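Local coordinates for protein probable zinc protease PqqL (PDB 6OFT) that probably acts as a periplasmic zinc-dependent metalloendopeptidase of the M16 family, this chain being the first half of the whole enzyme, at residues M59-V72 with I116-E130. Numbering follows the deposited sequence.
Sequences MMFNGTKTWPGNKV and IFSEWSNAATFEKLE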
loop_
_atom_site.group_PDB
_atom_site.type_symbol
_atom_site.label_atom_id
_atom_site.label_comp_id
_atom_site.label_asym_id
_atom_site.label_seq_id
_atom_site.Cartn_x
_atom_site.Cartn_y
_atom_site.Cartn_z
ATOM N N MET A 59 -13.533 -18.069 4.753
ATOM C CA MET A 59 -13.753 -19.499 4.988
ATOM C C MET A 59 -12.681 -20.161 5.860
ATOM O O MET A 59 -12.915 -21.270 6.341
ATOM C CB MET A 59 -13.939 -20.273 3.667
ATOM C CG MET A 59 -15.258 -19.994 2.930
ATOM S SD MET A 59 -16.783 -20.042 3.915
ATOM C CE MET A 59 -16.661 -21.720 4.677
ATOM N N MET A 60 -11.536 -19.484 6.111
ATOM C CA MET A 60 -10.475 -20.050 6.959
ATOM C C MET A 60 -10.899 -20.095 8.426
ATOM O O MET A 60 -10.448 -20.954 9.189
ATOM C CB MET A 60 -9.145 -19.280 6.795
ATOM C CG MET A 60 -8.501 -19.433 5.415
ATOM S SD MET A 60 -8.256 -21.128 4.822
ATOM C CE MET A 60 -9.579 -21.226 3.644
ATOM N N PHE A 61 -11.817 -19.207 8.797
ATOM C CA PHE A 61 -12.336 -19.098 10.157
ATOM C C PHE A 61 -13.643 -19.866 10.334
ATOM O O PHE A 61 -14.277 -19.734 11.383
ATOM C CB PHE A 61 -12.511 -17.607 10.526
ATOM C CG PHE A 61 -11.229 -16.821 10.366
ATOM C CD1 PHE A 61 -10.278 -16.795 11.382
ATOM C CD2 PHE A 61 -10.960 -16.128 9.190
ATOM C CE1 PHE A 61 -9.092 -16.074 11.229
ATOM C CE2 PHE A 61 -9.762 -15.432 9.031
ATOM C CZ PHE A 61 -8.839 -15.406 10.054
ATOM N N ASN A 62 -14.043 -20.685 9.343
ATOM C CA ASN A 62 -15.312 -21.394 9.445
ATOM C C ASN A 62 -15.231 -22.919 9.229
ATOM O O ASN A 62 -16.251 -23.555 8.972
ATOM C CB ASN A 62 -16.362 -20.747 8.519
ATOM C CG ASN A 62 -16.757 -19.377 9.006
ATOM O OD1 ASN A 62 -17.541 -19.226 9.953
ATOM N ND2 ASN A 62 -16.188 -18.350 8.400
ATOM N N GLY A 63 -14.055 -23.497 9.407
ATOM C CA GLY A 63 -13.904 -24.940 9.314
ATOM C C GLY A 63 -12.636 -25.475 8.693
ATOM O O GLY A 63 -12.296 -25.157 7.553
ATOM N N THR A 64 -11.950 -26.329 9.445
ATOM C CA THR A 64 -10.762 -27.057 8.986
ATOM C C THR A 64 -11.012 -28.513 9.384
ATOM O O THR A 64 -11.997 -28.785 10.078
ATOM C CB THR A 64 -9.423 -26.510 9.554
ATOM O OG1 THR A 64 -9.261 -26.900 10.919
ATOM C CG2 THR A 64 -9.233 -24.989 9.370
ATOM N N LYS A 65 -10.135 -29.433 8.953
ATOM C CA LYS A 65 -10.207 -30.864 9.240
ATOM C C LYS A 65 -10.297 -31.146 10.754
ATOM O O LYS A 65 -11.193 -31.876 11.165
ATOM C CB LYS A 65 -9.002 -31.587 8.593
ATOM C CG LYS A 65 -8.901 -33.081 8.920
ATOM C CD LYS A 65 -7.606 -33.729 8.409
ATOM C CE LYS A 65 -6.379 -33.442 9.252
ATOM N NZ LYS A 65 -5.657 -32.222 8.793
ATOM N N THR A 66 -9.400 -30.568 11.566
ATOM C CA THR A 66 -9.396 -30.772 13.026
ATOM C C THR A 66 -10.398 -29.854 13.751
ATOM O O THR A 66 -10.943 -30.236 14.792
ATOM C CB THR A 66 -7.969 -30.646 13.582
ATOM O OG1 THR A 66 -7.082 -31.381 12.740
ATOM C CG2 THR A 66 -7.834 -31.161 15.031
ATOM N N TRP A 67 -10.631 -28.648 13.205
ATOM C CA TRP A 67 -11.505 -27.648 13.809
ATOM C C TRP A 67 -12.719 -27.275 12.916
ATOM O O TRP A 67 -12.736 -26.190 12.328
ATOM C CB TRP A 67 -10.679 -26.409 14.233
ATOM C CG TRP A 67 -9.565 -26.728 15.192
ATOM C CD1 TRP A 67 -9.680 -26.996 16.524
ATOM C CD2 TRP A 67 -8.171 -26.869 14.873
ATOM N NE1 TRP A 67 -8.449 -27.321 17.052
ATOM C CE2 TRP A 67 -7.507 -27.256 16.060
ATOM C CE3 TRP A 67 -7.422 -26.751 13.685
ATOM C CZ2 TRP A 67 -6.126 -27.485 16.103
ATOM C CZ3 TRP A 67 -6.059 -26.981 13.730
ATOM C CH2 TRP A 67 -5.424 -27.352 14.924
ATOM N N PRO A 68 -13.755 -28.144 12.800
ATOM C CA PRO A 68 -14.914 -27.779 11.963
ATOM C C PRO A 68 -15.756 -26.663 12.578
ATOM O O PRO A 68 -15.581 -26.349 13.750
ATOM C CB PRO A 68 -15.693 -29.091 11.849
ATOM C CG PRO A 68 -15.329 -29.850 13.092
ATOM C CD PRO A 68 -13.929 -29.484 13.411
ATOM N N GLY A 69 -16.641 -26.069 11.780
ATOM C CA GLY A 69 -17.529 -24.992 12.214
ATOM C C GLY A 69 -16.818 -23.829 12.886
ATOM O O GLY A 69 -15.865 -23.275 12.338
ATOM N N ASN A 70 -17.246 -23.502 14.107
ATOM C CA ASN A 70 -16.696 -22.412 14.913
ATOM C C ASN A 70 -15.499 -22.816 15.820
ATOM O O ASN A 70 -15.054 -22.002 16.641
ATOM C CB ASN A 70 -17.823 -21.802 15.758
ATOM C CG ASN A 70 -17.532 -20.398 16.218
ATOM O OD1 ASN A 70 -17.097 -19.544 15.443
ATOM N ND2 ASN A 70 -17.752 -20.135 17.498
ATOM N N LYS A 71 -14.966 -24.040 15.665
ATOM C CA LYS A 71 -13.889 -24.523 16.537
ATOM C C LYS A 71 -12.559 -23.754 16.413
ATOM O O LYS A 71 -11.849 -23.689 17.411
ATOM C CB LYS A 71 -13.664 -26.037 16.399
ATOM C CG LYS A 71 -14.839 -26.888 16.889
ATOM C CD LYS A 71 -14.934 -26.977 18.411
ATOM C CE LYS A 71 -16.149 -27.745 18.865
ATOM N NZ LYS A 71 -16.569 -27.342 20.234
ATOM N N VAL A 72 -12.224 -23.160 15.244
ATOM C CA VAL A 72 -10.980 -22.370 15.096
ATOM C C VAL A 72 -11.068 -21.121 15.993
ATOM O O VAL A 72 -10.131 -20.834 16.745
ATOM C CB VAL A 72 -10.617 -22.052 13.601
ATOM C CG1 VAL A 72 -9.843 -20.746 13.439
ATOM C CG2 VAL A 72 -9.834 -23.202 12.979
ATOM N N ILE A 116 -2.986 -24.381 13.853
ATOM C CA ILE A 116 -4.072 -23.715 13.122
ATOM C C ILE A 116 -3.537 -23.200 11.770
ATOM O O ILE A 116 -4.219 -23.356 10.761
ATOM C CB ILE A 116 -4.755 -22.603 13.973
ATOM C CG1 ILE A 116 -5.532 -23.215 15.174
ATOM C CG2 ILE A 116 -5.684 -21.732 13.111
ATOM C CD1 ILE A 116 -5.994 -22.240 16.238
ATOM N N PHE A 117 -2.323 -22.605 11.743
ATOM C CA PHE A 117 -1.718 -22.110 10.494
ATOM C C PHE A 117 -1.479 -23.253 9.505
ATOM O O PHE A 117 -1.709 -23.085 8.306
ATOM C CB PHE A 117 -0.411 -21.331 10.747
ATOM C CG PHE A 117 -0.574 -19.855 11.055
ATOM C CD1 PHE A 117 -1.008 -18.968 10.080
ATOM C CD2 PHE A 117 -0.229 -19.345 12.303
ATOM C CE1 PHE A 117 -1.113 -17.598 10.350
ATOM C CE2 PHE A 117 -0.325 -17.975 12.569
ATOM C CZ PHE A 117 -0.770 -17.112 11.594
ATOM N N SER A 118 -1.029 -24.418 10.013
ATOM C CA SER A 118 -0.792 -25.613 9.204
ATOM C C SER A 118 -2.078 -26.078 8.463
ATOM O O SER A 118 -2.014 -26.425 7.286
ATOM C CB SER A 118 -0.243 -26.733 10.075
ATOM O OG SER A 118 0.226 -27.793 9.267
ATOM N N GLU A 119 -3.235 -26.013 9.139
ATOM C CA GLU A 119 -4.533 -26.372 8.579
ATOM C C GLU A 119 -5.119 -25.298 7.678
ATOM O O GLU A 119 -5.851 -25.630 6.756
ATOM C CB GLU A 119 -5.522 -26.782 9.676
ATOM C CG GLU A 119 -4.993 -27.969 10.462
ATOM C CD GLU A 119 -5.989 -29.084 10.669
ATOM O OE1 GLU A 119 -7.213 -28.831 10.585
ATOM O OE2 GLU A 119 -5.534 -30.222 10.915
ATOM N N TRP A 120 -4.800 -24.011 7.910
ATOM C CA TRP A 120 -5.282 -22.985 6.991
ATOM C C TRP A 120 -4.566 -23.188 5.640
ATOM O O TRP A 120 -5.156 -22.939 4.593
ATOM C CB TRP A 120 -4.980 -21.583 7.542
ATOM C CG TRP A 120 -5.918 -21.111 8.615
ATOM C CD1 TRP A 120 -7.167 -21.592 8.895
ATOM C CD2 TRP A 120 -5.685 -20.036 9.532
ATOM N NE1 TRP A 120 -7.737 -20.865 9.917
ATOM C CE2 TRP A 120 -6.855 -19.889 10.314
ATOM C CE3 TRP A 120 -4.605 -19.154 9.751
ATOM C CZ2 TRP A 120 -6.974 -18.908 11.304
ATOM C CZ3 TRP A 120 -4.730 -18.178 10.730
ATOM C CH2 TRP A 120 -5.906 -18.056 11.487
ATOM N N SER A 121 -3.298 -23.669 5.685
ATOM C CA SER A 121 -2.461 -23.917 4.513
ATOM C C SER A 121 -3.016 -24.937 3.506
ATOM O O SER A 121 -2.829 -24.726 2.307
ATOM C CB SER A 121 -1.052 -24.318 4.934
ATOM O OG SER A 121 -0.413 -23.246 5.609
ATOM N N ASN A 122 -3.657 -26.039 3.976
ATOM C CA ASN A 122 -4.168 -27.110 3.097
ATOM C C ASN A 122 -5.362 -27.937 3.645
ATOM O O ASN A 122 -5.759 -28.904 2.989
ATOM C CB ASN A 122 -3.008 -28.070 2.725
ATOM C CG ASN A 122 -2.578 -29.011 3.835
ATOM O OD1 ASN A 122 -2.833 -28.796 5.032
ATOM N ND2 ASN A 122 -1.930 -30.097 3.454
ATOM N N ALA A 123 -5.906 -27.611 4.838
ATOM C CA ALA A 123 -6.963 -28.455 5.416
ATOM C C ALA A 123 -8.300 -27.741 5.705
ATOM O O ALA A 123 -9.118 -28.282 6.457
ATOM C CB ALA A 123 -6.449 -29.165 6.659
ATOM N N ALA A 124 -8.563 -26.595 5.050
ATOM C CA ALA A 124 -9.857 -25.889 5.162
ATOM C C ALA A 124 -10.914 -26.790 4.494
ATOM O O ALA A 124 -10.615 -27.396 3.462
ATOM C CB ALA A 124 -9.794 -24.553 4.452
ATOM N N THR A 125 -12.120 -26.900 5.086
ATOM C CA THR A 125 -13.142 -27.850 4.605
ATOM C C THR A 125 -14.271 -27.280 3.725
ATOM O O THR A 125 -14.873 -28.063 2.979
ATOM C CB THR A 125 -13.757 -28.634 5.779
ATOM O OG1 THR A 125 -14.287 -27.719 6.740
ATOM C CG2 THR A 125 -12.752 -29.577 6.441
ATOM N N PHE A 126 -14.590 -25.966 3.819
ATOM C CA PHE A 126 -15.664 -25.347 3.020
ATOM C C PHE A 126 -16.996 -26.107 3.122
ATOM O O PHE A 126 -17.550 -26.509 2.102
ATOM C CB PHE A 126 -15.260 -25.166 1.537
ATOM C CG PHE A 126 -13.964 -24.440 1.321
ATOM C CD1 PHE A 126 -13.930 -23.052 1.240
ATOM C CD2 PHE A 126 -12.765 -25.141 1.215
ATOM C CE1 PHE A 126 -12.718 -22.376 1.058
ATOM C CE2 PHE A 126 -11.560 -24.465 1.025
ATOM C CZ PHE A 126 -11.543 -23.087 0.955
ATOM N N GLU A 127 -17.488 -26.312 4.360
ATOM C CA GLU A 127 -18.768 -26.975 4.641
ATOM C C GLU A 127 -19.891 -26.127 4.046
ATOM O O GLU A 127 -19.883 -24.906 4.208
ATOM C CB GLU A 127 -18.986 -27.113 6.164
ATOM C CG GLU A 127 -17.959 -27.972 6.889
ATOM C CD GLU A 127 -17.916 -27.755 8.393
ATOM O OE1 GLU A 127 -16.940 -27.137 8.875
ATOM O OE2 GLU A 127 -18.854 -28.203 9.091
ATOM N N LYS A 128 -20.834 -26.772 3.338
ATOM C CA LYS A 128 -21.981 -26.144 2.667
ATOM C C LYS A 128 -22.683 -25.111 3.551
ATOM O O LYS A 128 -22.862 -23.968 3.132
ATOM C CB LYS A 128 -22.990 -27.218 2.214
ATOM C CG LYS A 128 -23.942 -26.747 1.128
ATOM C CD LYS A 128 -25.385 -27.084 1.449
ATOM C CE LYS A 128 -26.306 -26.781 0.289
ATOM N NZ LYS A 128 -26.407 -25.323 -0.003
ATOM N N LEU A 129 -23.052 -25.522 4.784
ATOM C CA LEU A 129 -23.745 -24.681 5.753
ATOM C C LEU A 129 -22.939 -23.443 6.126
ATOM O O LEU A 129 -23.521 -22.363 6.211
ATOM C CB LEU A 129 -24.166 -25.489 6.993
ATOM C CG LEU A 129 -25.427 -26.368 6.845
ATOM C CD1 LEU A 129 -25.463 -27.459 7.913
ATOM C CD2 LEU A 129 -26.705 -25.540 6.901
ATOM N N GLU A 130 -21.603 -23.587 6.270
ATOM C CA GLU A 130 -20.680 -22.484 6.597
ATOM C C GLU A 130 -20.514 -21.512 5.454
ATOM O O GLU A 130 -20.463 -20.302 5.695
ATOM C CB GLU A 130 -19.305 -23.001 7.080
ATOM C CG GLU A 130 -19.361 -23.715 8.423
ATOM C CD GLU A 130 -19.709 -22.894 9.650
ATOM O OE1 GLU A 130 -19.651 -21.643 9.596
ATOM O OE2 GLU A 130 -20.039 -23.516 10.683
HETATM O O HOH W 1 -13.675 -23.744 5.813
HETATM O O HOH W 2 -16.183 -24.908 6.597
#
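M60 lays its CB over one face of the W120 indole, 3.9 Å from the centroid of the five-membered ring, while CG2 of I116 covers the opposite face. The loop that follows the helix of the inverted M16 zinc motif, with its predicted ligands H54 and H58, is thereby packed against helix 107-122 and the turn leading into helix 128-144, which carries the third predicted ligand, E134. With M60 bent at both chi2 and chi3, its CE reaches CB of A124 at a tight 3.4 Å and also approaches the F126 ring. W120 NE1 donates a weak, strongly bent hydrogen bond to M60 O (N-H...O angle 124°).

From helix 107-122, the E119 carboxylate takes four donors from T64, K65 and T66 of the loop. OE1 takes T66 N on its syn lone pair in a nearly straight bond (3.0 Å, 173°) and T64 OG1 on the anti side; OE2 receives K65 NZ, in a salt bridge of 2.9 Å, and T66 OG1 from opposite faces of the carboxylate plane. An alanine in place of E119 removes the carboxylate and would probably leave the K65 ammonium without its mate here and the T66 amide and hydroxyl without their acceptor. T64 OG1 also accepts from the W67 amide, an ST motif that closes T64 to W67, and CG1 of I116 sits over the W67 six-membered ring.

Between these two clusters the backbones meet in a single beta bridge, T64 with A124, flanked by hydrogen bonds from T125 N to G63 O and from K65 N to A123 O. G63 has no side chain, and a CB there would run into E127 and T125. Beyond it, G69 N points almost straight (176°) at the syn lone pair of E127 OE1, 3.1 Å away.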